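Alcohol dehydrogenase, zinc-containing (Thermotoga maritima, PDB 1VJ0) probably catalyses the oxidation or reduction of an alcohol-aldehyde or related pair as a zinc-containing member of the medium-chain dehydrogenase family. Local coordinates at residues 104-109 with 153-158; 182-187 with 332-337; 188-191 with 196-199. One frame throughout, in Å; residues are numbered along the deposited sequence.

In the fold
All three contacts are buried but lie in different parts of the two-domain fold. The centre of contact 2 is about 9 Å from the chain centre, that of contact 1 about 16 Å and that of contact 3 about 20 Å, so contact 2 is the most central. Contact 1, in the GroES-like domain, is wholly apolar: the indole of W106 and the methyl of I104 against I153 and L155. Contact 2 pairs helices 170-188 and 329-340 through a tyrosine face, lysine methylenes and a threonine hydroxyl. Contact 3 is one polar bond entering the Rossmann sheet. Contacts 2 and 3 both touch the second subunit; F332 on W106 joins contacts 1 and 2.

Contact 1 (104-109 with 153-158); sequences IVWNRG and IVLDPE
I104 meets L155 tip to tip, its CD1 lying 4.0 Å from L155 CD1. CG1 of I104 sits between the backbone N and the carbonyl carbon (chi1 65°), and the chain then runs out extended, which carries the terminal methyl across to the leucine. V105 points away from strand 153-155, and W106 returns toward it. The indole presents one face to L155, whose side chain crosses it at about a right angle. CD2 of L155 stands over the five-membered ring in a CH-pi contact, 3.8 Å from the centroid and 15° off the ring normal, and comes within 3.6 Å of W106 NE1. The other leucine branch, CD1, sits on the same face near the ring-fusion atom CD2 of W106, 3.8 Å away, toward CG and CE3. The benzo part of the ring is met obliquely by I153, with I153 CG2 4.0 Å from W106 CZ2. Beyond the strand, N107 OD1 takes the backbone N of G109 in an Asx turn. The axes of strands 104-106 and 153-155 cross at 68° and approach no closer than 10.9 Å, with V47 and I49 of strand 45-54 packing alongside. Members of one mixed sheet that do not pair directly, they meet in the apolar core of the GroES-like domain, where the side chain of W106 is about 8 Å from those of the zinc ligands H77 and E78.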
loop_
_atom_site.group_PDB
_atom_site.type_symbol
_atom_site.label_atom_id
_atom_site.label_comp_id
_atom_site.label_asym_id
_atom_site.label_seq_id
_atom_site.Cartn_x
_atom_site.Cartn_y
_atom_site.Cartn_z
ATOM N N ILE A 104 -27.578 -12.228 -15.993
ATOM C CA ILE A 104 -26.875 -11.369 -15.067
ATOM C C ILE A 104 -26.644 -11.990 -13.713
ATOM O O ILE A 104 -27.360 -12.910 -13.281
ATOM C CB ILE A 104 -27.639 -10.011 -14.901
ATOM C CG1 ILE A 104 -29.018 -10.200 -14.239
ATOM C CG2 ILE A 104 -27.741 -9.339 -16.232
ATOM C CD1 ILE A 104 -29.651 -8.860 -13.736
ATOM N N VAL A 105 -25.630 -11.463 -13.040
ATOM C CA VAL A 105 -25.498 -11.594 -11.622
ATOM C C VAL A 105 -25.334 -10.172 -11.054
ATOM O O VAL A 105 -25.145 -9.204 -11.801
ATOM C CB VAL A 105 -24.327 -12.500 -11.197
ATOM C CG1 VAL A 105 -24.592 -13.897 -11.621
ATOM C CG2 VAL A 105 -22.983 -12.014 -11.788
ATOM N N TRP A 106 -25.478 -10.049 -9.737
ATOM C CA TRP A 106 -25.498 -8.753 -9.122
ATOM C C TRP A 106 -25.003 -8.796 -7.701
ATOM O O TRP A 106 -25.033 -9.836 -7.009
ATOM C CB TRP A 106 -26.922 -8.137 -9.155
ATOM C CG TRP A 106 -27.966 -8.967 -8.467
ATOM C CD1 TRP A 106 -28.369 -8.854 -7.162
ATOM C CD2 TRP A 106 -28.756 -10.038 -9.027
ATOM N NE1 TRP A 106 -29.337 -9.781 -6.883
ATOM C CE2 TRP A 106 -29.588 -10.529 -8.000
ATOM C CE3 TRP A 106 -28.833 -10.630 -10.279
ATOM C CZ2 TRP A 106 -30.484 -11.577 -8.194
ATOM C CZ3 TRP A 106 -29.717 -11.687 -10.472
ATOM C CH2 TRP A 106 -30.534 -12.148 -9.428
ATOM N N ASN A 107 -24.547 -7.645 -7.254
ATOM C CA ASN A 107 -24.155 -7.483 -5.839
ATOM C C ASN A 107 -25.449 -7.400 -4.988
ATOM O O ASN A 107 -26.327 -6.555 -5.218
ATOM C CB ASN A 107 -23.267 -6.206 -5.687
ATOM C CG ASN A 107 -22.705 -5.997 -4.279
ATOM O OD1 ASN A 107 -23.103 -6.664 -3.305
ATOM N ND2 ASN A 107 -21.751 -5.052 -4.171
ATOM N N ARG A 108 -25.543 -8.254 -3.975
ATOM C CA ARG A 108 -26.718 -8.277 -3.089
ATOM C C ARG A 108 -26.938 -6.996 -2.306
ATOM O O ARG A 108 -28.059 -6.687 -1.911
ATOM C CB ARG A 108 -26.572 -9.458 -2.111
ATOM C CG ARG A 108 -25.470 -9.339 -1.079
ATOM C CD ARG A 108 -25.542 -10.485 -0.093
ATOM N NE ARG A 108 -24.555 -10.377 0.954
ATOM C CZ ARG A 108 -23.274 -10.680 0.792
ATOM N NH1 ARG A 108 -22.845 -11.121 -0.343
ATOM N NH2 ARG A 108 -22.412 -10.533 1.783
ATOM N N GLY A 109 -25.863 -6.236 -2.086
ATOM C CA GLY A 109 -25.909 -5.078 -1.205
ATOM C C GLY A 109 -25.854 -3.774 -1.956
ATOM O O GLY A 109 -25.099 -3.632 -2.932
ATOM N N ILE A 153 -37.172 -11.422 -9.114
ATOM C CA ILE A 153 -36.780 -10.382 -8.175
ATOM C C ILE A 153 -36.802 -9.039 -8.914
ATOM O O ILE A 153 -36.556 -8.978 -10.130
ATOM C CB ILE A 153 -35.363 -10.681 -7.572
ATOM C CG1 ILE A 153 -35.029 -9.729 -6.416
ATOM C CG2 ILE A 153 -34.292 -10.601 -8.675
ATOM C CD1 ILE A 153 -33.810 -10.175 -5.633
ATOM N N VAL A 154 -37.162 -7.975 -8.199
ATOM C CA VAL A 154 -37.072 -6.632 -8.728
ATOM C C VAL A 154 -35.817 -5.978 -8.164
ATOM O O VAL A 154 -35.685 -5.831 -6.947
ATOM C CB VAL A 154 -38.290 -5.786 -8.324
ATOM C CG1 VAL A 154 -38.149 -4.351 -8.839
ATOM C CG2 VAL A 154 -39.587 -6.449 -8.845
ATOM N N LEU A 155 -34.885 -5.610 -9.037
ATOM C CA LEU A 155 -33.618 -4.993 -8.627
ATOM C C LEU A 155 -33.755 -3.474 -8.800
ATOM O O LEU A 155 -34.234 -2.986 -9.833
ATOM C CB LEU A 155 -32.449 -5.520 -9.490
ATOM C CG LEU A 155 -32.145 -7.004 -9.538
ATOM C CD1 LEU A 155 -30.890 -7.175 -10.342
ATOM C CD2 LEU A 155 -31.945 -7.587 -8.170
ATOM N N ASP A 156 -33.383 -2.723 -7.776
ATOM C CA ASP A 156 -33.360 -1.260 -7.840
ATOM C C ASP A 156 -32.319 -0.772 -8.860
ATOM O O ASP A 156 -31.349 -1.451 -9.100
ATOM C CB ASP A 156 -32.926 -0.681 -6.502
ATOM C CG ASP A 156 -34.002 -0.707 -5.424
ATOM O OD1 ASP A 156 -35.165 -0.317 -5.658
ATOM O OD2 ASP A 156 -33.732 -1.079 -4.265
ATOM N N PRO A 157 -32.464 0.452 -9.375
ATOM C CA PRO A 157 -31.508 1.001 -10.350
ATOM C C PRO A 157 -30.112 1.099 -9.795
ATOM O O PRO A 157 -29.143 1.024 -10.535
ATOM C CB PRO A 157 -32.099 2.388 -10.699
ATOM C CG PRO A 157 -33.075 2.722 -9.598
ATOM C CD PRO A 157 -33.570 1.386 -9.109
ATOM N N GLU A 158 -29.996 1.235 -8.486
ATOM C CA GLU A 158 -28.702 1.391 -7.833
ATOM C C GLU A 158 -27.922 0.079 -7.732
ATOM O O GLU A 158 -26.757 0.089 -7.347
ATOM C CB GLU A 158 -28.896 1.951 -6.425
ATOM C CG GLU A 158 -29.442 3.352 -6.421
ATOM C CD GLU A 158 -30.945 3.417 -6.452
ATOM O OE1 GLU A 158 -31.604 2.372 -6.453
ATOM O OE2 GLU A 158 -31.461 4.544 -6.483
#

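Contact 2 (182-187 with 332-337); sequences TAYHAF and FVKTVS
Y184 carries the contact from helix 170-188, laying one face of its ring against K334 and its CB against T335 on helix 329-340. CG of Y184 is anti to the backbone N (chi1 -174°), and this sends the ring out between the two helices. K334 crosses it obliquely. Its CB stands over the face in a CH-pi contact, 4.1 Å from the ring centroid and 19° off the normal, displaced toward the rim at CE2 and CZ. Farther out on the extended lysine chain, K334 CD passes 3.7 Å from Y184 CE2 and 3.5 Å from Y184 OH, and the methylenes thus line the tyrosine from ring to hydroxyl.

T335 serves the base of the same side chain. The two side chains slide past each other in opposite directions, bringing T335 OG1 to 3.1 Å from Y184 CB, a close approach for an oxygen and a methylene carbon. OG1 lies beside its own backbone N, anti to the carbonyl carbon (chi1 -65°), and is hydrogen-bonded to the carbonyl O of H331 one turn back in the helix. The backbones come near at this point, with the CA atoms of Y184 and T335 6.2 Å apart. Helix 170-188 also carries the zinc ligand C178, whose side chain is about 9 Å from that of T335.

The polar ends of Y184 and K334 find partners on the second subunit. Y184 OH is hydrogen-bonded to S193 of that subunit and only weakly to D188, while K334 NZ has a long, weak ion pair with its E192. A195 of the same subunit packs on both residues, making the helix pair part of a subunit interface. The lysine therefore works mainly through its hydrocarbon chain, and the tyrosine combines an apolar ring within the helix pair with a hydroxyl that bonds across the subunit boundary.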
loop_
_atom_site.group_PDB
_atom_site.type_symbol
_atom_site.label_atom_id
_atom_site.label_comp_id
_atom_site.label_asym_id
_atom_site.label_seq_id
_atom_site.Cartn_x
_atom_site.Cartn_y
_atom_site.Cartn_z
ATOM N N THR A 182 -16.729 -12.662 0.206
ATOM C CA THR A 182 -16.188 -12.431 1.516
ATOM C C THR A 182 -14.775 -13.036 1.606
ATOM O O THR A 182 -13.843 -12.377 2.090
ATOM C CB THR A 182 -17.164 -12.976 2.579
ATOM O OG1 THR A 182 -18.355 -12.215 2.532
ATOM C CG2 THR A 182 -16.607 -12.787 3.974
ATOM N N ALA A 183 -14.586 -14.263 1.108
ATOM C CA ALA A 183 -13.242 -14.836 1.043
ATOM C C ALA A 183 -12.295 -13.948 0.185
ATOM O O ALA A 183 -11.162 -13.686 0.558
ATOM C CB ALA A 183 -13.297 -16.294 0.493
ATOM N N TYR A 184 -12.772 -13.462 -0.960
ATOM C CA TYR A 184 -11.966 -12.547 -1.751
ATOM C C TYR A 184 -11.554 -11.322 -0.944
ATOM O O TYR A 184 -10.368 -10.937 -0.922
ATOM C CB TYR A 184 -12.582 -12.195 -3.148
ATOM C CG TYR A 184 -11.546 -11.374 -3.837
ATOM C CD1 TYR A 184 -10.443 -11.976 -4.393
ATOM C CD2 TYR A 184 -11.584 -9.996 -3.776
ATOM C CE1 TYR A 184 -9.400 -11.230 -4.896
ATOM C CE2 TYR A 184 -10.546 -9.232 -4.299
ATOM C CZ TYR A 184 -9.466 -9.854 -4.840
ATOM O OH TYR A 184 -8.437 -9.081 -5.314
ATOM N N HIS A 185 -12.506 -10.675 -0.290
ATOM C CA HIS A 185 -12.239 -9.520 0.539
ATOM C C HIS A 185 -11.064 -9.847 1.484
ATOM O O HIS A 185 -10.118 -9.057 1.695
ATOM C CB HIS A 185 -13.539 -9.165 1.320
ATOM C CG HIS A 185 -13.438 -7.963 2.208
ATOM N ND1 HIS A 185 -14.534 -7.438 2.872
ATOM C CD2 HIS A 185 -12.409 -7.135 2.480
ATOM C CE1 HIS A 185 -14.154 -6.380 3.568
ATOM N NE2 HIS A 185 -12.867 -6.160 3.334
ATOM N N ALA A 186 -11.118 -11.022 2.077
ATOM C CA ALA A 186 -10.120 -11.401 3.057
ATOM C C ALA A 186 -8.728 -11.452 2.524
ATOM O O ALA A 186 -7.779 -11.090 3.215
ATOM C CB ALA A 186 -10.456 -12.751 3.608
ATOM N N PHE A 187 -8.598 -11.979 1.314
ATOM C CA PHE A 187 -7.326 -12.056 0.598
ATOM C C PHE A 187 -6.885 -10.718 0.054
ATOM O O PHE A 187 -5.675 -10.402 0.084
ATOM C CB PHE A 187 -7.424 -13.108 -0.504
ATOM C CG PHE A 187 -7.294 -14.520 0.009
ATOM C CD1 PHE A 187 -8.398 -15.219 0.464
ATOM C CD2 PHE A 187 -6.043 -15.169 0.002
ATOM C CE1 PHE A 187 -8.267 -16.528 0.963
ATOM C CE2 PHE A 187 -5.900 -16.463 0.463
ATOM C CZ PHE A 187 -7.048 -17.147 0.988
ATOM N N PHE A 332 -16.849 -8.155 -5.555
ATOM C CA PHE A 332 -17.829 -8.835 -6.435
ATOM C C PHE A 332 -17.251 -9.150 -7.847
ATOM O O PHE A 332 -17.209 -10.288 -8.317
ATOM C CB PHE A 332 -19.123 -7.968 -6.461
ATOM C CG PHE A 332 -20.088 -8.296 -7.575
ATOM C CD1 PHE A 332 -20.734 -9.512 -7.637
ATOM C CD2 PHE A 332 -20.328 -7.388 -8.556
ATOM C CE1 PHE A 332 -21.642 -9.777 -8.695
ATOM C CE2 PHE A 332 -21.210 -7.661 -9.614
ATOM C CZ PHE A 332 -21.850 -8.850 -9.667
ATOM N N VAL A 333 -16.760 -8.119 -8.499
ATOM C CA VAL A 333 -16.250 -8.251 -9.844
ATOM C C VAL A 333 -15.036 -9.198 -9.864
ATOM O O VAL A 333 -14.918 -10.095 -10.717
ATOM C CB VAL A 333 -15.877 -6.822 -10.353
ATOM C CG1 VAL A 333 -14.879 -6.858 -11.486
ATOM C CG2 VAL A 333 -17.109 -6.055 -10.706
ATOM N N LYS A 334 -14.128 -9.019 -8.919
ATOM C CA LYS A 334 -12.928 -9.853 -8.906
ATOM C C LYS A 334 -13.232 -11.303 -8.548
ATOM O O LYS A 334 -12.576 -12.243 -9.015
ATOM C CB LYS A 334 -11.874 -9.250 -7.981
ATOM C CG LYS A 334 -11.503 -7.846 -8.359
ATOM C CD LYS A 334 -10.620 -7.152 -7.329
ATOM C CE LYS A 334 -10.448 -5.673 -7.716
ATOM N NZ LYS A 334 -9.824 -4.766 -6.646
ATOM N N THR A 335 -14.237 -11.496 -7.708
ATOM C CA THR A 335 -14.695 -12.860 -7.359
ATOM C C THR A 335 -15.314 -13.547 -8.576
ATOM O O THR A 335 -15.050 -14.722 -8.835
ATOM C CB THR A 335 -15.718 -12.784 -6.222
ATOM O OG1 THR A 335 -15.064 -12.283 -5.042
ATOM C CG2 THR A 335 -16.270 -14.159 -5.862
ATOM N N VAL A 336 -16.154 -12.832 -9.313
ATOM C CA VAL A 336 -16.713 -13.374 -10.525
ATOM C C VAL A 336 -15.583 -13.760 -11.486
ATOM O O VAL A 336 -15.633 -14.846 -12.066
ATOM C CB VAL A 336 -17.713 -12.376 -11.175
ATOM C CG1 VAL A 336 -18.078 -12.774 -12.583
ATOM C CG2 VAL A 336 -18.937 -12.219 -10.301
ATOM N N SER A 337 -14.541 -12.931 -11.625
ATOM C CA SER A 337 -13.419 -13.294 -12.540
ATOM C C SER A 337 -12.695 -14.577 -12.105
ATOM O O SER A 337 -12.480 -15.491 -12.923
ATOM C CB SER A 337 -12.444 -12.118 -12.725
ATOM O OG SER A 337 -11.330 -12.490 -13.547
#

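Contact 3 (188-191 with 196-199); sequences DEYP and GKTV
K197 NZ is gripped by two oxygens, the hydroxyl of Y190 at 2.8 Å from NZ to Y190 OH and the carbonyl O of S193 in the intervening loop. The contact closes the loop leading from helix 170-188 into strand 198-202, the first strand of the Rossmann-type nucleotide-binding domain. NZ donates to Y190 OH from the edge of the tyrosine ring, near its plane. It also comes within 3.5 Å of Y190 CE2.

Two bends in the lysine, at chi2 (-73°) and chi4 (60°), fold the chain round the hydroxyl. As a result K197 CD lies 3.4 Å from Y190 OH, so the methylenes as well as the ammonium group border the oxygen. The two side chains cross obliquely and do all the reaching, since the CA atoms of Y190 and K197 are 11.2 Å apart. With chi1 at -171° the ring of Y190 swings out opposite its own amide nitrogen, toward the strand. The rings of F194 and F270 pack against it, the latter edge-to-face, and probably limit its freedom to tilt.

Replacing K197 with a methionine would probably leave Y190 OH and the S193 carbonyl without their shared donor and the phenol end of Y190 freer to shift. Both touching residues are buried, so the bond lies in a sheltered setting in which K197 CE also comes close, 3.5 Å from Y190 OH.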
loop_
_atom_site.group_PDB
_atom_site.type_symbol
_atom_site.label_atom_id
_atom_site.label_comp_id
_atom_site.label_asym_id
_atom_site.label_seq_id
_atom_site.Cartn_x
_atom_site.Cartn_y
_atom_site.Cartn_z
ATOM N N ASP A 188 -7.842 -9.903 -0.368
ATOM C CA ASP A 188 -7.557 -8.588 -0.945
ATOM C C ASP A 188 -6.959 -7.660 0.099
ATOM O O ASP A 188 -6.272 -6.719 -0.254
ATOM C CB ASP A 188 -8.850 -7.967 -1.463
ATOM C CG ASP A 188 -8.629 -6.834 -2.395
ATOM O OD1 ASP A 188 -7.960 -7.015 -3.445
ATOM O OD2 ASP A 188 -9.153 -5.722 -2.168
ATOM N N GLU A 189 -7.223 -7.905 1.380
ATOM C CA GLU A 189 -6.662 -7.041 2.439
ATOM C C GLU A 189 -5.152 -7.270 2.679
ATOM O O GLU A 189 -4.485 -6.429 3.267
ATOM C CB GLU A 189 -7.421 -7.249 3.753
ATOM C CG GLU A 189 -8.827 -6.718 3.742
ATOM C CD GLU A 189 -8.872 -5.213 3.490
ATOM O OE1 GLU A 189 -8.101 -4.443 4.110
ATOM O OE2 GLU A 189 -9.629 -4.805 2.611
ATOM N N TYR A 190 -4.623 -8.399 2.238
ATOM C CA TYR A 190 -3.185 -8.714 2.375
ATOM C C TYR A 190 -2.314 -7.754 1.528
ATOM O O TYR A 190 -2.530 -7.648 0.333
ATOM C CB TYR A 190 -2.943 -10.140 1.884
ATOM C CG TYR A 190 -1.549 -10.654 2.162
ATOM C CD1 TYR A 190 -1.105 -10.811 3.471
ATOM C CD2 TYR A 190 -0.726 -11.070 1.144
ATOM C CE1 TYR A 190 0.155 -11.315 3.742
ATOM C CE2 TYR A 190 0.550 -11.585 1.393
ATOM C CZ TYR A 190 0.989 -11.682 2.683
ATOM O OH TYR A 190 2.215 -12.202 2.954
ATOM N N PRO A 191 -1.382 -7.039 2.144
ATOM C CA PRO A 191 -0.687 -5.951 1.441
ATOM C C PRO A 191 0.495 -6.351 0.541
ATOM O O PRO A 191 1.191 -5.495 0.120
ATOM C CB PRO A 191 -0.222 -5.051 2.601
ATOM C CG PRO A 191 -0.000 -5.983 3.740
ATOM C CD PRO A 191 -1.035 -7.074 3.582
ATOM N N GLY A 196 5.351 -17.106 -3.269
ATOM C CA GLY A 196 6.204 -17.644 -2.234
ATOM C C GLY A 196 5.546 -17.741 -0.854
ATOM O O GLY A 196 6.264 -18.053 0.136
ATOM N N LYS A 197 4.242 -17.472 -0.737
ATOM C CA LYS A 197 3.630 -17.443 0.564
ATOM C C LYS A 197 2.926 -18.778 0.922
ATOM O O LYS A 197 2.448 -19.524 0.054
ATOM C CB LYS A 197 2.660 -16.249 0.727
ATOM C CG LYS A 197 3.284 -14.863 0.367
ATOM C CD LYS A 197 4.261 -14.418 1.420
ATOM C CE LYS A 197 4.970 -13.152 1.031
ATOM N NZ LYS A 197 3.964 -12.038 0.835
ATOM N N THR A 198 2.821 -18.998 2.232
ATOM C CA THR A 198 2.099 -20.129 2.820
ATOM C C THR A 198 0.827 -19.611 3.479
ATOM O O THR A 198 0.897 -18.701 4.321
ATOM C CB THR A 198 2.970 -20.866 3.862
ATOM O OG1 THR A 198 4.007 -21.566 3.195
ATOM C CG2 THR A 198 2.141 -21.962 4.594
ATOM N N VAL A 199 -0.316 -20.147 3.009
ATOM C CA VAL A 199 -1.667 -19.815 3.432
ATOM C C VAL A 199 -2.240 -20.967 4.226
ATOM O O VAL A 199 -2.147 -22.123 3.794
ATOM C CB VAL A 199 -2.567 -19.586 2.203
ATOM C CG1 VAL A 199 -4.043 -19.515 2.621
ATOM C CG2 VAL A 199 -2.098 -18.287 1.486
#